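Local coordinates for malic enzyme (Entamoeba histolytica, PDB 3NV9), which probably catalyses the NAD(P)-dependent oxidative decarboxylation of malate to pyruvate, as malic enzymes do, at residues 206-211 with 389-394; 395-398 with 402-405; 197-202 with 235-240; 191-196 with 361-366. All coordinates share one frame; numbering follows the deposited sequence.

Contact 1: 206-211 with 389-394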
loop_
_atom_site.group_PDB
_atom_site.type_symbol
_atom_site.label_atom_id
_atom_site.label_comp_id
_atom_site.label_asym_id
_atom_site.label_seq_id
_atom_site.Cartn_x
_atom_site.Cartn_y
_atom_site.Cartn_z
ATOM N N LEU A 206 -10.100 -31.738 -6.046
ATOM C CA LEU A 206 -10.626 -33.011 -5.571
ATOM C C LEU A 206 -12.021 -33.311 -6.162
ATOM O O LEU A 206 -12.282 -34.433 -6.592
ATOM C CB LEU A 206 -10.730 -32.943 -4.032
ATOM C CG LEU A 206 -11.261 -34.179 -3.320
ATOM C CD1 LEU A 206 -10.316 -35.345 -3.464
ATOM C CD2 LEU A 206 -11.470 -33.811 -1.874
ATOM N N LEU A 207 -12.908 -32.311 -6.146
ATOM C CA LEU A 207 -14.273 -32.469 -6.685
ATOM C C LEU A 207 -14.218 -32.973 -8.103
ATOM O O LEU A 207 -14.811 -34.002 -8.413
ATOM C CB LEU A 207 -15.069 -31.155 -6.605
ATOM C CG LEU A 207 -15.536 -30.802 -5.192
ATOM C CD1 LEU A 207 -16.231 -29.481 -5.207
ATOM C CD2 LEU A 207 -16.456 -31.891 -4.571
ATOM N N ASN A 208 -13.452 -32.300 -8.954
ATOM C CA ASN A 208 -13.324 -32.735 -10.354
ATOM C C ASN A 208 -12.551 -34.026 -10.589
ATOM O O ASN A 208 -12.965 -34.872 -11.403
ATOM C CB ASN A 208 -12.776 -31.630 -11.206
ATOM C CG ASN A 208 -13.809 -30.594 -11.457
ATOM O OD1 ASN A 208 -14.991 -30.883 -11.353
ATOM N ND2 ASN A 208 -13.397 -29.382 -11.767
ATOM N N ALA A 209 -11.440 -34.174 -9.864
ATOM C CA ALA A 209 -10.700 -35.434 -9.772
ATOM C C ALA A 209 -11.640 -36.593 -9.431
ATOM O O ALA A 209 -11.637 -37.606 -10.108
ATOM C CB ALA A 209 -9.536 -35.303 -8.757
ATOM N N LEU A 210 -12.473 -36.436 -8.413
ATOM C CA LEU A 210 -13.444 -37.479 -8.071
ATOM C C LEU A 210 -14.438 -37.797 -9.190
ATOM O O LEU A 210 -14.743 -38.975 -9.412
ATOM C CB LEU A 210 -14.168 -37.193 -6.759
ATOM C CG LEU A 210 -13.308 -37.318 -5.504
ATOM C CD1 LEU A 210 -14.166 -36.952 -4.367
ATOM C CD2 LEU A 210 -12.700 -38.703 -5.238
ATOM N N LYS A 211 -14.929 -36.775 -9.892
ATOM C CA LYS A 211 -15.797 -37.010 -11.047
ATOM C C LYS A 211 -15.061 -37.819 -12.096
ATOM O O LYS A 211 -15.602 -38.774 -12.629
ATOM C CB LYS A 211 -16.277 -35.693 -11.661
ATOM C CG LYS A 211 -17.555 -35.190 -11.032
ATOM C CD LYS A 211 -17.702 -33.705 -11.135
ATOM C CE LYS A 211 -18.882 -33.202 -10.274
ATOM N NZ LYS A 211 -20.142 -33.324 -11.049
ATOM N N ALA A 389 -17.797 -23.308 -7.349
ATOM C CA ALA A 389 -17.742 -22.379 -8.474
ATOM C C ALA A 389 -16.530 -22.663 -9.351
ATOM O O ALA A 389 -16.634 -22.645 -10.595
ATOM C CB ALA A 389 -17.693 -20.939 -7.973
ATOM N N LEU A 390 -15.371 -22.915 -8.711
ATOM C CA LEU A 390 -14.109 -23.153 -9.446
ATOM C C LEU A 390 -14.170 -24.482 -10.185
ATOM O O LEU A 390 -13.777 -24.598 -11.354
ATOM C CB LEU A 390 -12.867 -23.116 -8.506
ATOM C CG LEU A 390 -11.519 -23.423 -9.146
ATOM C CD1 LEU A 390 -11.274 -22.581 -10.369
ATOM C CD2 LEU A 390 -10.354 -23.203 -8.146
ATOM N N ALA A 391 -14.620 -25.499 -9.473
ATOM C CA ALA A 391 -14.730 -26.826 -10.032
ATOM C C ALA A 391 -15.779 -26.852 -11.152
ATOM O O ALA A 391 -15.525 -27.409 -12.190
ATOM C CB ALA A 391 -15.113 -27.773 -8.954
ATOM N N GLU A 392 -16.950 -26.245 -10.941
ATOM C CA GLU A 392 -18.010 -26.234 -11.989
ATOM C C GLU A 392 -17.590 -25.407 -13.222
ATOM O O GLU A 392 -17.824 -25.816 -14.332
ATOM C CB GLU A 392 -19.334 -25.723 -11.437
ATOM C CG GLU A 392 -19.830 -26.454 -10.209
ATOM C CD GLU A 392 -21.018 -25.751 -9.518
ATOM O OE1 GLU A 392 -21.381 -24.612 -9.915
ATOM O OE2 GLU A 392 -21.584 -26.339 -8.571
ATOM N N PHE A 393 -16.918 -24.269 -13.009
ATOM C CA PHE A 393 -16.411 -23.476 -14.128
ATOM C C PHE A 393 -15.519 -24.351 -14.984
ATOM O O PHE A 393 -15.635 -24.359 -16.237
ATOM C CB PHE A 393 -15.604 -22.252 -13.668
ATOM C CG PHE A 393 -15.059 -21.441 -14.801
ATOM C CD1 PHE A 393 -15.746 -20.341 -15.255
ATOM C CD2 PHE A 393 -13.871 -21.806 -15.437
ATOM C CE1 PHE A 393 -15.253 -19.597 -16.313
ATOM C CE2 PHE A 393 -13.376 -21.057 -16.519
ATOM C CZ PHE A 393 -14.058 -19.978 -16.942
ATOM N N ALA A 394 -14.645 -25.098 -14.321
ATOM C CA ALA A 394 -13.749 -25.984 -15.065
ATOM C C ALA A 394 -14.500 -27.091 -15.814
ATOM O O ALA A 394 -14.220 -27.344 -16.995
ATOM C CB ALA A 394 -12.585 -26.572 -14.140
#
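Two long helices of the NAD-binding, Rossmann-type domain, 193-213 and 380-396, meet where Asn-208 of the first reaches the backbone of the second at Ala-391. Their short segments approach to 9.4 Å between axes and run at 44° to each other, and the small residues Ala-391 and Ala-394 face helix 193-213. The central link is a hydrogen bond from Asn-208 ND2 to Ala-391 O, 2.9 Å long and nearly straight at the hydrogen (173°). The carbonyl oxygen lies almost exactly in the amide plane of Asn-208, whereas the donor is tilted somewhat out of the carbonyl plane and meets the C=O from the flank. The first torsion sets this up: CG of Asn-208 stands opposite the carbonyl carbon (chi1 -75°), which carries the amide across to helix 380-396. The same nitrogen also donates to Ile-404 O, so one side-chain amide nitrogen joins a helix carbonyl to the loop that follows that helix. Around the bond the packing is light, and methyls flank the amide nitrogen: Ala-391 CB lies 3.7 Å from Asn-208 ND2, and Ala-394 CB approaches it at 3.8 Å. Just before Asn-208 in the chain, Leu-207 CB makes an apolar contact with Ala-391 CB at 4.1 Å. The buried amide is thus held by two backbone oxygens, which should fix the rotation of its flat group. Beyond the pair, Ala-209 and Leu-210 pack on Ile-322 of strand 322-325, while Leu-390 and Phe-393 lean on helix 413-428, placing helix 380-396 between helices 193-213 and 413-428.

Contact 2: 395-398 with 402-405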
loop_
_atom_site.group_PDB
_atom_site.type_symbol
_atom_site.label_atom_id
_atom_site.label_comp_id
_atom_site.label_asym_id
_atom_site.label_seq_id
_atom_site.Cartn_x
_atom_site.Cartn_y
_atom_site.Cartn_z
ATOM N N GLU A 395 -15.431 -27.768 -15.127
ATOM C CA GLU A 395 -16.194 -28.845 -15.747
ATOM C C GLU A 395 -17.020 -28.406 -16.967
ATOM O O GLU A 395 -17.142 -29.176 -17.888
ATOM C CB GLU A 395 -17.101 -29.511 -14.730
ATOM C CG GLU A 395 -18.075 -30.500 -15.339
ATOM C CD GLU A 395 -18.920 -31.193 -14.296
ATOM O OE1 GLU A 395 -19.223 -30.572 -13.222
ATOM O OE2 GLU A 395 -19.272 -32.371 -14.542
ATOM N N LYS A 396 -17.587 -27.196 -16.961
ATOM C CA LYS A 396 -18.330 -26.635 -18.101
ATOM C C LYS A 396 -17.512 -26.508 -19.420
ATOM O O LYS A 396 -18.048 -26.686 -20.509
ATOM C CB LYS A 396 -18.766 -25.213 -17.760
ATOM C CG LYS A 396 -20.193 -24.924 -17.890
ATOM C CD LYS A 396 -20.874 -25.015 -16.495
ATOM C CE LYS A 396 -22.416 -24.962 -16.631
ATOM N NZ LYS A 396 -23.144 -25.871 -15.630
ATOM N N ARG A 397 -16.246 -26.110 -19.344
ATOM C CA ARG A 397 -15.444 -26.079 -20.571
ATOM C C ARG A 397 -14.661 -27.372 -20.780
ATOM O O ARG A 397 -13.794 -27.411 -21.635
ATOM C CB ARG A 397 -14.518 -24.859 -20.673
ATOM C CG ARG A 397 -13.648 -24.575 -19.431
ATOM C CD ARG A 397 -12.668 -25.681 -19.085
ATOM N NE ARG A 397 -11.480 -25.189 -18.360
ATOM C CZ ARG A 397 -10.683 -25.938 -17.593
ATOM N NH1 ARG A 397 -10.931 -27.240 -17.420
ATOM N NH2 ARG A 397 -9.624 -25.376 -16.998
ATOM N N GLY A 398 -14.956 -28.415 -19.994
ATOM C CA GLY A 398 -14.238 -29.680 -20.143
ATOM C C GLY A 398 -13.065 -29.908 -19.177
ATOM O O GLY A 398 -12.107 -29.104 -19.116
ATOM N N ASP A 402 -5.481 -34.493 -17.086
ATOM C CA ASP A 402 -4.503 -33.436 -17.149
ATOM C C ASP A 402 -5.048 -32.022 -17.099
ATOM O O ASP A 402 -4.321 -31.068 -17.374
ATOM C CB ASP A 402 -3.645 -33.565 -18.391
ATOM C CG ASP A 402 -2.813 -34.829 -18.385
ATOM O OD1 ASP A 402 -2.306 -35.278 -17.314
ATOM O OD2 ASP A 402 -2.682 -35.379 -19.492
ATOM N N ASN A 403 -6.322 -31.877 -16.765
ATOM C CA ASN A 403 -6.841 -30.543 -16.579
ATOM C C ASN A 403 -8.093 -30.613 -15.734
ATOM O O ASN A 403 -9.193 -30.703 -16.286
ATOM C CB ASN A 403 -7.092 -29.870 -17.911
ATOM C CG ASN A 403 -7.446 -28.410 -17.736
ATOM O OD1 ASN A 403 -7.883 -28.004 -16.652
ATOM N ND2 ASN A 403 -7.235 -27.597 -18.785
ATOM N N ILE A 404 -7.914 -30.565 -14.403
ATOM C CA ILE A 404 -9.006 -30.825 -13.440
ATOM C C ILE A 404 -9.606 -29.569 -12.780
ATOM O O ILE A 404 -10.567 -29.676 -12.010
ATOM C CB ILE A 404 -8.531 -31.752 -12.279
ATOM C CG1 ILE A 404 -7.493 -31.036 -11.382
ATOM C CG2 ILE A 404 -7.938 -33.117 -12.819
ATOM C CD1 ILE A 404 -7.089 -31.905 -10.152
ATOM N N ILE A 405 -9.055 -28.394 -13.082
ATOM C CA ILE A 405 -9.308 -27.204 -12.231
ATOM C C ILE A 405 -9.144 -25.969 -13.108
ATOM O O ILE A 405 -8.430 -26.004 -14.075
ATOM C CB ILE A 405 -8.259 -27.156 -11.058
ATOM C CG1 ILE A 405 -8.568 -26.070 -10.037
ATOM C CG2 ILE A 405 -6.857 -26.895 -11.598
ATOM C CD1 ILE A 405 -8.066 -26.406 -8.625
#
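Arg-397 and Asn-403 meet at the closer-packed end of this contact, where the guanidinium comes across the asparagine side chain at about a right angle, the two flat groups turned 77° apart. Asn-403 OD1 sits at the guanidinium edge and takes a bond from Arg-397 NH2 (3.2 Å, 135° at the hydrogen) and a weak one from NH1. Arg-397 NH2 also donates to Ile-405 O at 3.2 Å, approaching from well above that carbonyl's plane. These bonds across the contact are all rather long and bent. On the near side, Arg-397 NH1 reaches back to Gly-398 O (2.8 Å). A bend at chi2 (62°) folds the arginine chain over toward the returning loop.

The element concerned is the C-terminal exit of helix 380-396: Arg-397 is the first residue to leave helical angles, and Gly-398, with positive phi, takes a conformation suited to glycine. Gly-398 N still bonds to Glu-395 O at 3.1 Å. A salt bridge from Arg-397 NE to Glu-410, farther along the same loop, gives the guanidinium another partner.

The other side is loose. Gly-398 O and Asn-403 O come no closer than 4.4 Å, and Gly-398 is exposed to solvent, as is Asp-402, which forms a salt bridge with Lys-339.

Contact 3: 197-202 with 235-240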
loop_
_atom_site.group_PDB
_atom_site.type_symbol
_atom_site.label_atom_id
_atom_site.label_comp_id
_atom_site.label_asym_id
_atom_site.label_seq_id
_atom_site.Cartn_x
_atom_site.Cartn_y
_atom_site.Cartn_z
ATOM N N GLY A 197 -7.974 -20.396 1.905
ATOM C CA GLY A 197 -7.614 -20.185 0.514
ATOM C C GLY A 197 -7.126 -21.440 -0.156
ATOM O O GLY A 197 -7.720 -21.883 -1.148
ATOM N N THR A 198 -6.058 -22.020 0.388
ATOM C CA THR A 198 -5.517 -23.299 -0.096
ATOM C C THR A 198 -6.528 -24.436 -0.041
ATOM O O THR A 198 -6.594 -25.240 -0.918
ATOM C CB THR A 198 -4.241 -23.698 0.706
ATOM O OG1 THR A 198 -3.228 -22.704 0.504
ATOM C CG2 THR A 198 -3.708 -25.104 0.287
ATOM N N ALA A 199 -7.266 -24.553 1.045
ATOM C CA ALA A 199 -8.247 -25.604 1.195
ATOM C C ALA A 199 -9.374 -25.355 0.203
ATOM O O ALA A 199 -9.852 -26.286 -0.400
ATOM C CB ALA A 199 -8.764 -25.635 2.595
ATOM N N SER A 200 -9.756 -24.109 -0.038
ATOM C CA SER A 200 -10.749 -23.873 -1.132
ATOM C C SER A 200 -10.396 -24.534 -2.493
ATOM O O SER A 200 -11.189 -25.277 -3.056
ATOM C CB SER A 200 -11.006 -22.381 -1.316
ATOM O OG SER A 200 -12.071 -22.177 -2.191
ATOM N N VAL A 201 -9.213 -24.262 -3.025
ATOM C CA VAL A 201 -8.861 -24.801 -4.358
ATOM C C VAL A 201 -8.532 -26.277 -4.266
ATOM O O VAL A 201 -8.685 -27.017 -5.254
ATOM C CB VAL A 201 -7.652 -24.068 -4.978
ATOM C CG1 VAL A 201 -8.023 -22.606 -5.205
ATOM C CG2 VAL A 201 -6.420 -24.122 -4.028
ATOM N N THR A 202 -8.057 -26.717 -3.093
ATOM C CA THR A 202 -7.774 -28.157 -2.954
ATOM C C THR A 202 -9.055 -28.998 -3.084
ATOM O O THR A 202 -9.088 -29.968 -3.829
ATOM C CB THR A 202 -7.025 -28.555 -1.667
ATOM O OG1 THR A 202 -5.904 -27.703 -1.467
ATOM C CG2 THR A 202 -6.527 -29.969 -1.818
ATOM N N LEU A 235 -8.253 -30.763 5.081
ATOM C CA LEU A 235 -8.970 -31.865 5.694
ATOM C C LEU A 235 -10.312 -31.394 6.204
ATOM O O LEU A 235 -11.327 -32.008 5.909
ATOM C CB LEU A 235 -8.145 -32.462 6.842
ATOM C CG LEU A 235 -8.600 -33.805 7.408
ATOM C CD1 LEU A 235 -7.360 -34.476 7.984
ATOM C CD2 LEU A 235 -9.686 -33.544 8.493
ATOM N N ARG A 236 -10.327 -30.294 6.941
ATOM C CA ARG A 236 -11.560 -29.790 7.481
ATOM C C ARG A 236 -12.604 -29.406 6.416
ATOM O O ARG A 236 -13.824 -29.689 6.590
ATOM C CB ARG A 236 -11.301 -28.600 8.369
ATOM C CG ARG A 236 -12.621 -28.034 8.925
ATOM C CD ARG A 236 -12.408 -26.883 9.863
ATOM N NE ARG A 236 -12.161 -25.608 9.194
ATOM C CZ ARG A 236 -11.045 -24.885 9.283
ATOM N NH1 ARG A 236 -9.991 -25.335 9.963
ATOM N NH2 ARG A 236 -10.965 -23.706 8.670
ATOM N N LEU A 237 -12.180 -28.744 5.335
ATOM C CA LEU A 237 -13.186 -28.391 4.328
ATOM C C LEU A 237 -13.676 -29.628 3.643
ATOM O O LEU A 237 -14.853 -29.694 3.317
ATOM C CB LEU A 237 -12.708 -27.367 3.272
ATOM C CG LEU A 237 -12.446 -25.974 3.837
ATOM C CD1 LEU A 237 -12.215 -24.936 2.705
ATOM C CD2 LEU A 237 -13.509 -25.546 4.817
ATOM N N ILE A 238 -12.771 -30.583 3.397
ATOM C CA ILE A 238 -13.061 -31.815 2.647
ATOM C C ILE A 238 -14.070 -32.734 3.370
ATOM O O ILE A 238 -14.917 -33.366 2.696
ATOM C CB ILE A 238 -11.779 -32.539 2.251
ATOM C CG1 ILE A 238 -11.141 -31.826 1.041
ATOM C CG2 ILE A 238 -12.002 -34.030 1.884
ATOM C CD1 ILE A 238 -9.590 -32.091 0.856
ATOM N N VAL A 239 -13.957 -32.768 4.715
ATOM C CA VAL A 239 -14.945 -33.372 5.635
ATOM C C VAL A 239 -16.253 -32.594 5.545
ATOM O O VAL A 239 -17.235 -33.168 5.164
ATOM C CB VAL A 239 -14.382 -33.618 7.104
ATOM C CG1 VAL A 239 -15.482 -33.844 8.151
ATOM C CG2 VAL A 239 -13.445 -34.810 7.102
ATOM N N THR A 240 -16.257 -31.285 5.743
ATOM C CA THR A 240 -17.525 -30.542 5.705
ATOM C C THR A 240 -18.259 -30.758 4.359
ATOM O O THR A 240 -19.481 -30.826 4.337
ATOM C CB THR A 240 -17.318 -29.067 5.919
ATOM O OG1 THR A 240 -16.630 -28.857 7.148
ATOM C CG2 THR A 240 -18.628 -28.311 5.923
#
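With CG opposite its own carbonyl carbon (chi1 -67°) and an extended second torsion (chi2 -170°), Leu-237 sends its CD1 methyl straight at Ala-199 on the neighbouring helix. CD1 touches Ala-199 CB at 3.5 Å, and the branch carbon Leu-237 CG follows at 3.9 Å from Ala-199 CB. The leucine tip also lies against the backbone of helix 193-213, with CD1 3.8 Å from Ser-200 N. A small alanine at this point lets the leucine reach so far in: the CA atoms of Ala-199 and Leu-237 are 6.5 Å apart, the nearest such pair between the segments. Along the same face, Ala-199 packs on Thr-233 and Cys-234 earlier in helix 229-240, and Leu-237 extends to Asp-380 and Ala-383 of helix 380-396, so that it is shared between two helices.

The hydroxyls of Thr-202 and Ser-200 turn to their own helix and to a third one, respectively. Thr-202 OG1 donates to Thr-198 O at 2.6 Å, from above the carbonyl plane, while Thr-202 N bonds to that oxygen from the opposite face at 3.0 Å. Ser-200, whose CB points away from helix 229-240, bonds through OG to Ala-383 O, and its own carbonyl accepts from Ser-387.

No hydrogen bond crosses between the two segments. Helices 193-213 and 229-240 are therefore held together here by close apolar contact of buried groups, with the Thr-202 hydroxyl satisfied within its helix and the Ser-200 hydroxyl at helix 380-396.

Contact 4: 191-196 with 361-366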
loop_
_atom_site.group_PDB
_atom_site.type_symbol
_atom_site.label_atom_id
_atom_site.label_comp_id
_atom_site.label_asym_id
_atom_site.label_seq_id
_atom_site.Cartn_x
_atom_site.Cartn_y
_atom_site.Cartn_z
ATOM N N TRP A 191 -8.565 -13.190 7.238
ATOM C CA TRP A 191 -8.496 -14.609 6.942
ATOM C C TRP A 191 -7.035 -14.913 6.653
ATOM O O TRP A 191 -6.234 -14.004 6.543
ATOM C CB TRP A 191 -9.450 -14.970 5.787
ATOM C CG TRP A 191 -8.889 -14.829 4.421
ATOM C CD1 TRP A 191 -8.137 -13.793 3.950
ATOM C CD2 TRP A 191 -9.052 -15.750 3.310
ATOM N NE1 TRP A 191 -7.814 -14.016 2.617
ATOM C CE2 TRP A 191 -8.347 -15.218 2.218
ATOM C CE3 TRP A 191 -9.715 -16.981 3.146
ATOM C CZ2 TRP A 191 -8.294 -15.869 0.971
ATOM C CZ3 TRP A 191 -9.672 -17.624 1.900
ATOM C CH2 TRP A 191 -8.966 -17.068 0.844
ATOM N N HIS A 192 -6.698 -16.183 6.543
ATOM C CA HIS A 192 -5.334 -16.602 6.331
ATOM C C HIS A 192 -5.361 -17.462 5.028
ATOM O O HIS A 192 -5.952 -18.532 4.975
ATOM C CB HIS A 192 -4.809 -17.291 7.625
ATOM C CG HIS A 192 -3.446 -17.927 7.510
ATOM N ND1 HIS A 192 -2.515 -17.570 6.562
ATOM C CD2 HIS A 192 -2.843 -18.862 8.271
ATOM C CE1 HIS A 192 -1.417 -18.299 6.706
ATOM N NE2 HIS A 192 -1.592 -19.090 7.744
ATOM N N ASP A 193 -4.794 -16.908 3.949
ATOM C CA ASP A 193 -4.892 -17.481 2.615
ATOM C C ASP A 193 -4.419 -18.930 2.651
ATOM O O ASP A 193 -5.078 -19.798 2.102
ATOM C CB ASP A 193 -4.026 -16.646 1.657
ATOM C CG ASP A 193 -4.271 -16.939 0.165
ATOM O OD1 ASP A 193 -5.265 -17.622 -0.178
ATOM O OD2 ASP A 193 -3.418 -16.502 -0.656
ATOM N N ASP A 194 -3.292 -19.202 3.313
ATOM C CA ASP A 194 -2.817 -20.603 3.443
ATOM C C ASP A 194 -3.781 -21.558 4.158
ATOM O O ASP A 194 -3.642 -22.763 4.015
ATOM C CB ASP A 194 -1.496 -20.643 4.178
ATOM C CG ASP A 194 -0.486 -19.833 3.509
ATOM O OD1 ASP A 194 0.150 -20.348 2.560
ATOM O OD2 ASP A 194 -0.340 -18.670 3.924
ATOM N N GLN A 195 -4.727 -21.020 4.922
ATOM C CA GLN A 195 -5.729 -21.860 5.576
ATOM C C GLN A 195 -6.917 -22.050 4.624
ATOM O O GLN A 195 -6.856 -22.937 3.808
ATOM C CB GLN A 195 -6.127 -21.318 6.951
ATOM C CG GLN A 195 -5.112 -21.660 8.079
ATOM C CD GLN A 195 -5.453 -20.954 9.369
ATOM O OE1 GLN A 195 -6.489 -21.190 9.978
ATOM N NE2 GLN A 195 -4.625 -20.016 9.747
ATOM N N GLN A 196 -7.953 -21.213 4.676
ATOM C CA GLN A 196 -9.135 -21.472 3.822
ATOM C C GLN A 196 -8.871 -21.311 2.265
ATOM O O GLN A 196 -9.440 -22.012 1.437
ATOM C CB GLN A 196 -10.295 -20.567 4.247
ATOM C CG GLN A 196 -10.764 -20.697 5.689
ATOM C CD GLN A 196 -11.584 -19.482 6.105
ATOM O OE1 GLN A 196 -11.121 -18.344 5.953
ATOM N NE2 GLN A 196 -12.823 -19.715 6.606
ATOM N N VAL A 361 -5.966 -19.297 -7.561
ATOM C CA VAL A 361 -7.158 -19.611 -8.301
ATOM C C VAL A 361 -8.463 -19.613 -7.419
ATOM O O VAL A 361 -9.568 -19.949 -7.889
ATOM C CB VAL A 361 -6.787 -20.857 -9.190
ATOM C CG1 VAL A 361 -7.421 -22.092 -8.809
ATOM C CG2 VAL A 361 -6.825 -20.504 -10.663
ATOM N N GLY A 362 -8.336 -19.188 -6.157
ATOM C CA GLY A 362 -9.468 -19.076 -5.223
ATOM C C GLY A 362 -9.462 -17.749 -4.476
ATOM O O GLY A 362 -10.488 -17.090 -4.367
ATOM N N PHE A 363 -8.303 -17.275 -4.033
ATOM C CA PHE A 363 -8.326 -15.967 -3.305
ATOM C C PHE A 363 -8.896 -14.698 -4.042
ATOM O O PHE A 363 -9.584 -13.865 -3.409
ATOM C CB PHE A 363 -7.009 -15.697 -2.549
ATOM C CG PHE A 363 -5.815 -15.320 -3.426
ATOM C CD1 PHE A 363 -4.704 -16.138 -3.480
ATOM C CD2 PHE A 363 -5.770 -14.095 -4.094
ATOM C CE1 PHE A 363 -3.593 -15.797 -4.232
ATOM C CE2 PHE A 363 -4.648 -13.715 -4.821
ATOM C CZ PHE A 363 -3.560 -14.589 -4.918
ATOM N N PRO A 364 -8.649 -14.558 -5.368
ATOM C CA PRO A 364 -9.157 -13.326 -6.011
ATOM C C PRO A 364 -10.676 -13.261 -5.936
ATOM O O PRO A 364 -11.259 -12.179 -5.677
ATOM C CB PRO A 364 -8.661 -13.435 -7.463
ATOM C CG PRO A 364 -7.455 -14.327 -7.354
ATOM C CD PRO A 364 -7.768 -15.320 -6.259
ATOM N N GLY A 365 -11.286 -14.421 -6.102
ATOM C CA GLY A 365 -12.748 -14.570 -6.102
ATOM C C GLY A 365 -13.305 -14.508 -4.692
ATOM O O GLY A 365 -14.266 -13.806 -4.450
ATOM N N ILE A 366 -12.688 -15.217 -3.750
ATOM C CA ILE A 366 -13.118 -15.105 -2.331
ATOM C C ILE A 366 -13.101 -13.655 -1.791
ATOM O O ILE A 366 -14.111 -13.150 -1.310
ATOM C CB ILE A 366 -12.345 -16.105 -1.430
ATOM C CG1 ILE A 366 -12.663 -17.524 -1.860
ATOM C CG2 ILE A 366 -12.690 -15.955 0.062
ATOM C CD1 ILE A 366 -11.633 -18.620 -1.332
#
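Trp-191 meets Ile-366 over one face of its indole and Phe-363 at its rim. Ile-366 CG2 stands 4.2 Å from the centroid of the Trp-191 six-membered ring and 25° off its normal, a CH-pi contact, while Ile-366 CD1 touches Trp-191 CH2 at 3.8 Å. Phe-363 CB lies in the indole plane, 3.8 Å from Trp-191 CZ2. Beside it, the Asp-193 carboxylate approaches the phenyl ring obliquely, its plane 85° from that of the ring, with OD2 3.1 Å from Phe-363 CD1. Buried Asp-193 OD1 has no polar partner in the model and lies 3.5 Å from Phe-363 CB, whereas OD2 has a long, weak ion pair with Lys-120 NZ.

Farther out, Phe-363 packs on Lys-120 and Met-124 of helix 114-128 and on Tyr-65 of the second subunit. Backbone bonds with Leu-167 hold Trp-191 and Asp-193, and Ile-378 covers both Trp-191 and Ile-366.

Here strand 190-192, an outermost strand of the four-stranded parallel sheet, passes into helix 193-213 through a wider pi-type turn, opposite the start of helix 363-372 with Gly-362 as its N-cap. This is a junction between the N-terminal sheet and the Rossmann-type domain.

From its N-terminal end onward, helix 193-213 takes part in contact 4, together with the preceding strand, then in contact 3 and finally in contact 1. Contacts 3 and 4, with centres about 11 Å apart, are joined by Thr-198 N, 3.0 Å from Asp-193 O in a probable hydrogen bond. Contacts 1 and 2 are nearer still, about 7 Å between centres, and share helix 380-396. Leu-390 CD2 ties contact 1 to contacts 3 and 4, touching Val-201 CG1 at 3.8 Å and packing against Val-361. The bound sodium ion is about 8 Å from the Ile-405 side chain of contact 2, and its site is formed by Thr-348, Arg-350 and Pro-354.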